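Local coordinates for acyl-CoA hydrolase (Bacillus cereus, PDB 1Y7U), which hydrolyses the thioester of acyl-CoA, probably of long-chain fatty acyl-CoA, to release free coenzyme A and the carboxylic acid, at the interface of chains A and B. Numbering follows the deposited sequence. Chains: chain A/B, Acyl-CoA hydrolase.

Contact 1: the interface of chains A and B. Residues chain A 99, 101, 117, 150; chain B 168, 171-172.
B:Leu172 pushes its CD1 methyl against the sheet of chain A, between A:Phe99 and A:Thr117, and this is the tight part of the contact. The methyl lies in the plane of the A:Phe99 ring, at its edge, with CD1 3.6 Å from CZ of the phenyl group. On another side the same methyl meets A:Thr117 tip to tip, CD1 to CG2 at 3.6 Å. With A:Phe99 CG anti to the backbone N (chi1 176°), the ring points off strand 95-105 toward the end of B helix 142-171, and its CE1 corner reaches CG1 of B:Val168 at 3.8 Å. B:Val168 straddles two elements of chain A: CG1 faces the sheet, while CG2 turns to helix 142-170 and A:Ile150. The packing thins toward the rims. At one, the aliphatic stem of A:Lys101 slides past B:Leu172 in the opposite direction, CG standing 3.9 Å from CD1; the extended chain runs on past the leucine, touching it through CG and CD, with the amino group NZ beyond them. At the other rim B:Leu171, which buries little surface here, meets the partner helix through one methyl: its CD2 faces A:Ile150 CD1 tip to tip at 3.8 Å.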
ATOM      1  N   PHE A  99     -14.104  18.441 -14.169  1.00 24.73           N
ATOM      2  CA  PHE A  99     -13.917  19.368 -13.067  1.00 24.65           C
ATOM      3  C   PHE A  99     -13.788  18.523 -11.807  1.00 27.33           C
ATOM      4  O   PHE A  99     -14.474  17.505 -11.653  1.00 28.49           O
ATOM      5  CB  PHE A  99     -15.122  20.297 -12.932  1.00 21.29           C
ATOM      6  CG  PHE A  99     -15.044  21.210 -11.754  1.00 20.84           C
ATOM      7  CD1 PHE A  99     -14.122  22.255 -11.728  1.00 22.60           C
ATOM      8  CD2 PHE A  99     -15.843  20.991 -10.630  1.00 21.39           C
ATOM      9  CE1 PHE A  99     -13.995  23.075 -10.592  1.00 21.22           C
ATOM     10  CE2 PHE A  99     -15.726  21.803  -9.489  1.00 19.89           C
ATOM     11  CZ  PHE A  99     -14.798  22.844  -9.471  1.00 20.62           C
ATOM     12  N   LYS A 101     -13.451  18.817  -7.499  1.00 29.18           N
ATOM     13  CA  LYS A 101     -13.618  19.647  -6.328  1.00 28.80           C
ATOM     14  C   LYS A 101     -13.148  18.873  -5.090  1.00 29.42           C
ATOM     15  O   LYS A 101     -13.522  17.718  -4.894  1.00 29.23           O
ATOM     16  CB  LYS A 101     -15.097  19.991  -6.281  1.00 30.72           C
ATOM     17  CG  LYS A 101     -15.625  20.687  -5.093  1.00 36.13           C
ATOM     18  CD  LYS A 101     -17.114  20.777  -5.311  1.00 40.78           C
ATOM     19  CE  LYS A 101     -17.856  21.158  -4.067  1.00 47.15           C
ATOM     20  NZ  LYS A 101     -19.308  21.171  -4.378  1.00 54.11           N
ATOM     21  N   THR A 117      -9.444  22.889  -6.343  1.00 23.20           N
ATOM     22  CA  THR A 117     -10.285  22.538  -7.479  1.00 25.56           C
ATOM     23  C   THR A 117      -9.380  22.511  -8.702  1.00 28.48           C
ATOM     24  O   THR A 117      -8.255  23.003  -8.660  1.00 30.45           O
ATOM     25  CB  THR A 117     -11.382  23.573  -7.750  1.00 25.03           C
ATOM     26  OG1 THR A 117     -10.780  24.805  -8.149  1.00 24.13           O
ATOM     27  CG2 THR A 117     -12.231  23.790  -6.516  1.00 24.30           C
ATOM     28  N   ILE A 150     -16.202  28.505 -17.650  1.00 28.20           N
ATOM     29  CA  ILE A 150     -14.810  28.539 -17.240  1.00 28.36           C
ATOM     30  C   ILE A 150     -14.033  27.452 -17.957  1.00 29.47           C
ATOM     31  O   ILE A 150     -12.914  27.679 -18.420  1.00 30.35           O
ATOM     32  CB  ILE A 150     -14.674  28.343 -15.718  1.00 29.09           C
ATOM     33  CG1 ILE A 150     -15.320  29.530 -14.999  1.00 28.85           C
ATOM     34  CG2 ILE A 150     -13.206  28.191 -15.335  1.00 26.87           C
ATOM     35  CD1 ILE A 150     -15.233  29.487 -13.494  1.00 28.26           C
TER
ATOM     36  N   VAL B 168     -13.082  30.354  -8.685  1.00 33.07           N
ATOM     37  CA  VAL B 168     -13.803  29.097  -8.799  1.00 32.63           C
ATOM     38  C   VAL B 168     -14.256  28.631  -7.419  1.00 31.78           C
ATOM     39  O   VAL B 168     -15.372  28.152  -7.252  1.00 31.29           O
ATOM     40  CB  VAL B 168     -12.922  27.995  -9.437  1.00 32.71           C
ATOM     41  CG1 VAL B 168     -13.657  26.672  -9.433  1.00 29.89           C
ATOM     42  CG2 VAL B 168     -12.545  28.384 -10.850  1.00 30.45           C
ATOM     43  N   LEU B 171     -17.404  30.749  -6.299  1.00 40.47           N
ATOM     44  CA  LEU B 171     -18.680  30.393  -6.894  1.00 42.09           C
ATOM     45  C   LEU B 171     -19.185  29.011  -6.492  1.00 43.39           C
ATOM     46  O   LEU B 171     -20.383  28.752  -6.548  1.00 43.02           O
ATOM     47  CB  LEU B 171     -18.604  30.502  -8.420  1.00 39.61           C
ATOM     48  CG  LEU B 171     -17.949  29.384  -9.220  1.00 38.83           C
ATOM     49  CD1 LEU B 171     -18.858  28.177  -9.275  1.00 38.77           C
ATOM     50  CD2 LEU B 171     -17.684  29.883 -10.627  1.00 40.77           C
ATOM     51  N   LEU B 172     -18.288  28.120  -6.088  1.00 47.08           N
ATOM     52  CA  LEU B 172     -18.709  26.773  -5.700  1.00 51.17           C
ATOM     53  C   LEU B 172     -19.567  26.720  -4.446  1.00 55.60           C
ATOM     54  O   LEU B 172     -19.299  27.407  -3.450  1.00 52.68           O
ATOM     55  CB  LEU B 172     -17.506  25.850  -5.508  1.00 48.22           C
ATOM     56  CG  LEU B 172     -16.821  25.366  -6.777  1.00 46.47           C
ATOM     57  CD1 LEU B 172     -15.770  24.352  -6.399  1.00 49.74           C
ATOM     58  CD2 LEU B 172     -17.838  24.746  -7.712  1.00 45.76           C
TER

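Contact 2: the interface of chains A and B. Residues chain A 64-67; chain B 39, 70-72.
Two hotdog-fold subunits of the acyl-CoA thioesterase family join here edge to edge, strand 61-67 of chain A running antiparallel to the short strand 70-71 of chain B. A:Thr64, A:Ser66 and B:Asp71 belong to the coenzyme A binding residues, which places this strand pairing beside the ligand site. A:Met67, a selenomethionine in this crystal, and B:Val70 form a reciprocal backbone pair: A:Met67 N gives its hydrogen to B:Val70 O at 3.0 Å, and B:Val70 N returns one to A:Met67 O at 2.9 Å. One step along, where chain B leaves the strand, B:Phe72 N donates to A:Ala65 O at 3.0 Å. The B:Phe72 side chain then turns back over the join. Its CG stands beside the backbone N and opposite the carbonyl carbon (chi1 -66°), which lays the ring along the A:Thr64 to A:Ser66 backbone with A:Ala65 C and A:Ser66 N in plane at its edge. The ring is sandwiched within its own chain, B:Val70 CG1 over one face and B:Gly39 CA, at the start of helix 39-58, over the other, both toward the rim. The A:Thr64 hydroxyl OG1 crosses the phenylalanine at an angle and approaches the ring's CE1 at 3.7 Å.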
ATOM      1  N   THR A  64      -5.254  10.106 -19.177  1.00 30.84           N
ATOM      2  CA  THR A  64      -5.201  11.498 -18.752  1.00 27.71           C
ATOM      3  C   THR A  64      -4.204  12.307 -19.569  1.00 25.76           C
ATOM      4  O   THR A  64      -3.017  11.997 -19.609  1.00 25.60           O
ATOM      5  CB  THR A  64      -4.926  11.622 -17.209  1.00 26.13           C
ATOM      6  OG1 THR A  64      -4.266  12.862 -16.933  1.00 26.17           O
ATOM      7  CG2 THR A  64      -4.107  10.470 -16.700  1.00 26.23           C
ATOM      8  N   ALA A  65      -4.719  13.337 -20.238  1.00 26.51           N
ATOM      9  CA  ALA A  65      -3.914  14.204 -21.094  1.00 27.27           C
ATOM     10  C   ALA A  65      -3.262  15.366 -20.365  1.00 27.13           C
ATOM     11  O   ALA A  65      -2.127  15.734 -20.664  1.00 27.66           O
ATOM     12  CB  ALA A  65      -4.766  14.737 -22.241  1.00 24.87           C
ATOM     13  N   SER A  66      -3.967  15.957 -19.412  1.00 26.48           N
ATOM     14  CA  SER A  66      -3.377  17.075 -18.707  1.00 29.06           C
ATOM     15  C   SER A  66      -4.037  17.396 -17.380  1.00 28.72           C
ATOM     16  O   SER A  66      -5.153  16.959 -17.093  1.00 28.75           O
ATOM     17  CB  SER A  66      -3.412  18.324 -19.594  1.00 32.24           C
ATOM     18  OG  SER A  66      -4.746  18.770 -19.806  1.00 36.37           O
HETATM   19  N   MSE A  67      -3.323  18.173 -16.580  1.00 29.57           N
HETATM   20  CA  MSE A  67      -3.804  18.626 -15.287  1.00 34.73           C
HETATM   21  C   MSE A  67      -3.711  20.145 -15.334  1.00 34.39           C
HETATM   22  O   MSE A  67      -2.670  20.693 -15.712  1.00 33.83           O
HETATM   23  CB  MSE A  67      -2.899  18.107 -14.166  1.00 40.79           C
HETATM   24  CG  MSE A  67      -3.560  17.141 -13.201  1.00 51.22           C
HETATM   25 SE   MSE A  67      -4.846  17.924 -11.986  1.00 62.02          SE
HETATM   26  CE  MSE A  67      -5.139  16.385 -10.858  1.00 55.69           C
TER
ATOM     27  N   GLY B  39      -2.261   9.406 -14.675  1.00 24.32           N
ATOM     28  CA  GLY B  39      -1.527  10.653 -14.533  1.00 22.79           C
ATOM     29  C   GLY B  39      -1.280  10.946 -13.063  1.00 20.59           C
ATOM     30  O   GLY B  39      -0.215  11.450 -12.671  1.00 17.76           O
ATOM     31  N   VAL B  70       0.224  20.664 -16.155  1.00 28.50           N
ATOM     32  CA  VAL B  70       1.045  19.502 -16.498  1.00 26.18           C
ATOM     33  C   VAL B  70       0.537  18.780 -17.730  1.00 26.65           C
ATOM     34  O   VAL B  70      -0.589  18.293 -17.745  1.00 28.79           O
ATOM     35  CB  VAL B  70       1.107  18.453 -15.354  1.00 23.17           C
ATOM     36  CG1 VAL B  70       2.059  17.332 -15.743  1.00 21.13           C
ATOM     37  CG2 VAL B  70       1.563  19.089 -14.062  1.00 20.85           C
ATOM     38  N   ASP B  71       1.374  18.701 -18.757  1.00 26.32           N
ATOM     39  CA  ASP B  71       1.006  18.007 -19.992  1.00 29.21           C
ATOM     40  C   ASP B  71       1.649  16.626 -20.057  1.00 27.71           C
ATOM     41  O   ASP B  71       2.878  16.503 -20.013  1.00 27.27           O
ATOM     42  CB  ASP B  71       1.453  18.805 -21.223  1.00 34.23           C
ATOM     43  CG  ASP B  71       0.600  20.032 -21.473  1.00 40.17           C
ATOM     44  OD1 ASP B  71      -0.588  19.881 -21.831  1.00 40.16           O
ATOM     45  OD2 ASP B  71       1.121  21.154 -21.312  1.00 42.45           O
ATOM     46  N   PHE B  72       0.824  15.588 -20.163  1.00 26.63           N
ATOM     47  CA  PHE B  72       1.345  14.224 -20.266  1.00 26.82           C
ATOM     48  C   PHE B  72       1.673  13.902 -21.725  1.00 26.81           C
ATOM     49  O   PHE B  72       0.867  13.328 -22.461  1.00 26.13           O
ATOM     50  CB  PHE B  72       0.339  13.240 -19.662  1.00 25.89           C
ATOM     51  CG  PHE B  72       0.161  13.426 -18.190  1.00 26.15           C
ATOM     52  CD1 PHE B  72      -0.908  14.159 -17.691  1.00 26.85           C
ATOM     53  CD2 PHE B  72       1.137  12.984 -17.306  1.00 26.92           C
ATOM     54  CE1 PHE B  72      -0.999  14.459 -16.328  1.00 26.41           C
ATOM     55  CE2 PHE B  72       1.056  13.278 -15.943  1.00 28.99           C
ATOM     56  CZ  PHE B  72      -0.012  14.019 -15.455  1.00 27.32           C
TER

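Contact 3: the interface of chains A and B. Residues chain A 173-174; chain B 101, 103, 112-114.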
ATOM      1  N   THR A 173      17.668  17.618 -21.182  1.00 75.49           N
ATOM      2  CA  THR A 173      18.604  16.504 -21.166  1.00 83.17           C
ATOM      3  C   THR A 173      17.939  15.349 -20.424  1.00 87.52           C
ATOM      4  O   THR A 173      17.165  15.568 -19.491  1.00 87.99           O
ATOM      5  CB  THR A 173      19.901  16.900 -20.422  1.00 83.39           C
ATOM      6  OG1 THR A 173      20.732  17.674 -21.292  1.00 85.74           O
ATOM      7  CG2 THR A 173      20.659  15.668 -19.942  1.00 84.80           C
ATOM      8  N   PHE A 174      18.243  14.122 -20.837  1.00 91.66           N
ATOM      9  CA  PHE A 174      17.665  12.943 -20.204  1.00 95.77           C
ATOM     10  C   PHE A 174      18.537  12.416 -19.073  1.00 97.58           C
ATOM     11  O   PHE A 174      18.049  12.394 -17.922  1.00 98.01           O
ATOM     12  CB  PHE A 174      17.458  11.846 -21.241  1.00 97.91           C
ATOM     13  CG  PHE A 174      16.459  12.199 -22.291  1.00100.96           C
ATOM     14  CD1 PHE A 174      16.652  13.307 -23.105  1.00103.60           C
ATOM     15  CD2 PHE A 174      15.318  11.434 -22.462  1.00102.62           C
ATOM     16  CE1 PHE A 174      15.718  13.649 -24.077  1.00105.83           C
ATOM     17  CE2 PHE A 174      14.378  11.765 -23.430  1.00104.88           C
ATOM     18  CZ  PHE A 174      14.577  12.875 -24.240  1.00105.84           C
ATOM     19  OXT PHE A 174      19.693  12.031 -19.353  1.00 99.65           O
TER
ATOM     20  N   LYS B 101      11.293  16.794 -13.683  1.00 26.76           N
ATOM     21  CA  LYS B 101      11.163  16.179 -14.989  1.00 30.22           C
ATOM     22  C   LYS B 101      10.944  14.684 -14.815  1.00 31.97           C
ATOM     23  O   LYS B 101      11.432  14.067 -13.862  1.00 33.54           O
ATOM     24  CB  LYS B 101      12.363  16.475 -15.889  1.00 31.47           C
ATOM     25  CG  LYS B 101      13.644  15.786 -15.571  1.00 35.19           C
ATOM     26  CD  LYS B 101      14.655  16.163 -16.638  1.00 40.26           C
ATOM     27  CE  LYS B 101      16.059  15.726 -16.266  1.00 44.98           C
ATOM     28  NZ  LYS B 101      17.100  16.508 -17.011  1.00 50.26           N
ATOM     29  N   VAL B 103      11.156  11.056 -16.843  1.00 33.14           N
ATOM     30  CA  VAL B 103      11.672  10.344 -18.004  1.00 32.64           C
ATOM     31  C   VAL B 103      11.248   8.883 -18.000  1.00 34.01           C
ATOM     32  O   VAL B 103      11.339   8.206 -16.982  1.00 36.33           O
ATOM     33  CB  VAL B 103      13.210  10.394 -18.041  1.00 29.10           C
ATOM     34  CG1 VAL B 103      13.710   9.739 -19.309  1.00 30.18           C
ATOM     35  CG2 VAL B 103      13.696  11.828 -17.966  1.00 27.70           C
ATOM     36  N   LYS B 112      14.968   6.533 -24.139  1.00 50.19           N
ATOM     37  CA  LYS B 112      14.270   7.410 -23.210  1.00 47.83           C
ATOM     38  C   LYS B 112      13.358   8.458 -23.854  1.00 46.32           C
ATOM     39  O   LYS B 112      13.430   8.725 -25.054  1.00 46.26           O
ATOM     40  CB  LYS B 112      15.296   8.108 -22.325  1.00 47.33           C
ATOM     41  CG  LYS B 112      16.266   7.158 -21.674  1.00 47.88           C
ATOM     42  CD  LYS B 112      17.278   7.915 -20.840  1.00 51.76           C
ATOM     43  CE  LYS B 112      18.317   6.977 -20.229  1.00 53.00           C
ATOM     44  NZ  LYS B 112      19.305   7.718 -19.387  1.00 55.12           N
ATOM     45  N   ARG B 113      12.507   9.051 -23.024  1.00 45.60           N
ATOM     46  CA  ARG B 113      11.550  10.075 -23.443  1.00 42.61           C
ATOM     47  C   ARG B 113      11.148  10.892 -22.230  1.00 40.60           C
ATOM     48  O   ARG B 113      10.977  10.347 -21.136  1.00 42.37           O
ATOM     49  CB  ARG B 113      10.260   9.449 -23.933  1.00 43.95           C
ATOM     50  CG  ARG B 113      10.095   9.119 -25.371  1.00 44.84           C
ATOM     51  CD  ARG B 113       8.844   8.270 -25.361  1.00 50.23           C
ATOM     52  NE  ARG B 113       8.031   8.282 -26.568  1.00 51.02           N
ATOM     53  CZ  ARG B 113       6.868   7.641 -26.650  1.00 51.67           C
ATOM     54  NH1 ARG B 113       6.421   6.964 -25.600  1.00 49.85           N
ATOM     55  NH2 ARG B 113       6.157   7.663 -27.770  1.00 55.05           N
ATOM     56  N   ILE B 114      10.980  12.191 -22.420  1.00 36.54           N
ATOM     57  CA  ILE B 114      10.511  13.034 -21.339  1.00 33.55           C
ATOM     58  C   ILE B 114       9.003  12.782 -21.364  1.00 33.61           C
ATOM     59  O   ILE B 114       8.341  13.062 -22.360  1.00 33.70           O
ATOM     60  CB  ILE B 114      10.758  14.503 -21.624  1.00 30.71           C
ATOM     61  CG1 ILE B 114      12.255  14.769 -21.700  1.00 31.69           C
ATOM     62  CG2 ILE B 114      10.105  15.345 -20.549  1.00 29.96           C
ATOM     63  CD1 ILE B 114      12.945  14.766 -20.359  1.00 34.74           C
TER
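The C-terminal tail of chain A, the loop that follows helix 142-170, lies across strands 95-106 and 112-124 of chain B. Its main-chain anchor is A:Thr173: the B:Lys101 side-chain nitrogen NZ donates to the carbonyl O of A:Thr173 at 2.7 Å, coming in 35° out of the carbonyl plane. The lysine's CG sits between its backbone N and carbonyl carbon (chi1 73°), and the chain beyond runs extended, carrying NZ from the strand up to the tail. The last residue, A:Phe174, buries far more surface than its neighbour in the tail, although it is poorly ordered and the details of its ring are less certain. As modelled, the ring enters edge first against strand 112-124, with B:Arg113 N in plane at that edge. One face is turned to B:Ile114, whose CG1 sits 3.9 Å above the plane, toward the rim. B:Lys112 runs past the phenylalanine in the opposite direction, offering the methylenes of its stem, while the B:Arg113 guanidinium points away from the ring and this residue takes part mainly through its backbone. From strand 95-106, B:Val103 adds one methyl, its CG1 lying 3.9 Å from A:Phe174 CD2.

Contact 2 lies between the others, about 18 Å from contact 1 and 16 Å from contact 3 between C-alpha centres, while contacts 1 and 3 are about 33 Å apart. Contacts 1 and 3 use neighbouring stretches of the same C-terminal end, with the chains exchanged, against the strands starting at residues 95 and 112; Lys101 takes part in both, and contact 1 adds the partner's helix 142-170. The two-fold repeats each contact, so strand pairings lie between tails that each reach over to the partner. Such reciprocal clasping suits a stable pair of hotdog subunits, probably a building block of the deposited six-chain assembly.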